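Local structure of hypothetical protein Atu1913 (Agrobacterium tumefaciens str., 2B1Y) at the interface of chains A and B. The protein is of unknown function, belongs to the DUF1883 family and forms a two-fold symmetric pair of intertwined chains in the crystal. Residues are numbered along the deposited sequence; one frame, centred on the assembly and turned at random. Chains: chain A/B, hypothetical protein Atu1913.

The interface of chains A and B. Residues chain A 54-55, 76-78, 80; chain B 29-31.
A:Val55 and B:Val29 meet through one methyl each, CG1 of A:Val55 lying 3.7 Å from CG1 of B:Val29. In both residues this methyl is anti to the backbone N (chi1 -175° in A:Val55), which aims the two branches at each other. The A:His80 imidazole borders this small apolar centre, its CE1 coming 4.1 Å from CG1 of B:Val29, while the carbonyl oxygen of B:Val29 lies over one ring face, towards the rim. The other A:Val55 methyl, CG2, packs against OD1 of B:Asn31, whose amide joins the apolar centre to the polar rim. A:His80 NE2 donates to B:Asn31 OD1 over 2.7 Å; the bond lies in the ring plane but reaches the oxygen from above the amide plane, off its lone pairs, with ring and amide turned 50° apart. On the other branch of the amide, B:Asn31 ND2 gives a nearly straight bond of 2.8 Å to A:Asp76 OD2, a carboxylate oxygen, entering from above the carboxylate plane. B:Asn31 ND2 also donates to the carbonyl oxygen O of A:Glu78, on a lone pair, over 3.0 Å. With OD1 accepting and ND2 donating, these partners probably set the orientation of the amide. A:Glu78 N also donates to A:Asp76 OD2, on the anti lone pair, which would steady the carboxylate from within its own chain. Backbone bonds in both directions between A:Asp76 and B:Asn31 complete the rim. B:Asn31 lies near the start of strand 30-36, which pairs antiparallel with the end of strand 69-76 and with strand 52-56 of chain A, and the two-fold symmetry repeats the junction with the chains exchanged.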
loop_
_atom_site.group_PDB
_atom_site.type_symbol
_atom_site.label_atom_id
_atom_site.label_comp_id
_atom_site.label_asym_id
_atom_site.label_seq_id
_atom_site.Cartn_x
_atom_site.Cartn_y
_atom_site.Cartn_z
ATOM N N GLY A 54 -12.030 5.542 3.806
ATOM C CA GLY A 54 -11.313 5.128 5.004
ATOM C C GLY A 54 -12.134 4.079 5.724
ATOM O O GLY A 54 -12.886 3.365 5.093
ATOM N N VAL A 55 -11.967 3.981 7.047
ATOM C CA VAL A 55 -12.637 2.939 7.827
ATOM C C VAL A 55 -14.078 3.340 8.081
ATOM O O VAL A 55 -14.347 4.436 8.613
ATOM C CB VAL A 55 -11.984 2.758 9.211
ATOM C CG1 VAL A 55 -12.651 1.582 9.927
ATOM C CG2 VAL A 55 -10.502 2.534 9.087
ATOM N N ASP A 76 -13.050 -3.355 1.520
ATOM C CA ASP A 76 -11.981 -4.319 1.801
ATOM C C ASP A 76 -11.678 -4.515 3.266
ATOM O O ASP A 76 -11.996 -3.685 4.122
ATOM C CB ASP A 76 -10.699 -3.937 1.044
ATOM C CG ASP A 76 -10.007 -2.717 1.654
ATOM O OD1 ASP A 76 -10.226 -1.595 1.181
ATOM O OD2 ASP A 76 -9.302 -2.880 2.667
ATOM N N ALA A 77 -11.014 -5.632 3.537
ATOM C CA ALA A 77 -10.767 -6.061 4.892
ATOM C C ALA A 77 -9.333 -5.796 5.350
ATOM O O ALA A 77 -8.875 -6.430 6.303
ATOM C CB ALA A 77 -11.105 -7.538 5.030
ATOM N N GLU A 78 -8.624 -4.863 4.721
ATOM C CA GLU A 78 -7.264 -4.574 5.198
ATOM C C GLU A 78 -7.237 -4.122 6.674
ATOM O O GLU A 78 -7.849 -3.137 7.018
ATOM C CB GLU A 78 -6.575 -3.538 4.304
ATOM C CG GLU A 78 -5.146 -3.271 4.780
ATOM C CD GLU A 78 -4.341 -2.336 3.881
ATOM O OE1 GLU A 78 -4.917 -1.446 3.223
ATOM O OE2 GLU A 78 -3.096 -2.496 3.861
ATOM N N HIS A 80 -8.651 -5.711 9.133
ATOM C CA HIS A 80 -9.914 -6.116 9.743
ATOM C C HIS A 80 -9.994 -7.658 9.703
ATOM O O HIS A 80 -9.275 -8.303 8.953
ATOM C CB HIS A 80 -11.104 -5.449 9.003
ATOM C CG HIS A 80 -11.008 -3.950 8.918
ATOM N ND1 HIS A 80 -10.945 -3.137 10.031
ATOM C CD2 HIS A 80 -10.954 -3.121 7.847
ATOM C CE1 HIS A 80 -10.846 -1.874 9.653
ATOM N NE2 HIS A 80 -10.861 -1.835 8.329
ATOM N N VAL B 29 -17.658 -3.420 10.320
ATOM C CA VAL B 29 -16.504 -2.492 10.109
ATOM C C VAL B 29 -15.570 -2.992 8.990
ATOM O O VAL B 29 -15.079 -4.120 9.038
ATOM C CB VAL B 29 -15.734 -2.297 11.445
ATOM C CG1 VAL B 29 -14.517 -1.345 11.284
ATOM C CG2 VAL B 29 -16.683 -1.751 12.469
ATOM N N ASN B 30 -15.389 -2.157 7.961
ATOM C CA ASN B 30 -14.487 -2.424 6.844
ATOM C C ASN B 30 -14.049 -1.099 6.242
ATOM O O ASN B 30 -14.534 -0.034 6.644
ATOM C CB ASN B 30 -15.162 -3.269 5.750
ATOM C CG ASN B 30 -14.755 -4.727 5.778
ATOM O OD1 ASN B 30 -14.333 -5.285 6.810
ATOM N ND2 ASN B 30 -14.910 -5.374 4.640
ATOM N N ASN B 31 -13.123 -1.168 5.293
ATOM C CA ASN B 31 -12.646 0.042 4.621
ATOM C C ASN B 31 -13.467 0.270 3.370
ATOM O O ASN B 31 -13.860 -0.684 2.694
ATOM C CB ASN B 31 -11.180 -0.120 4.190
ATOM C CG ASN B 31 -10.288 -0.516 5.358
ATOM O OD1 ASN B 31 -10.396 0.056 6.439
ATOM N ND2 ASN B 31 -9.454 -1.504 5.152
#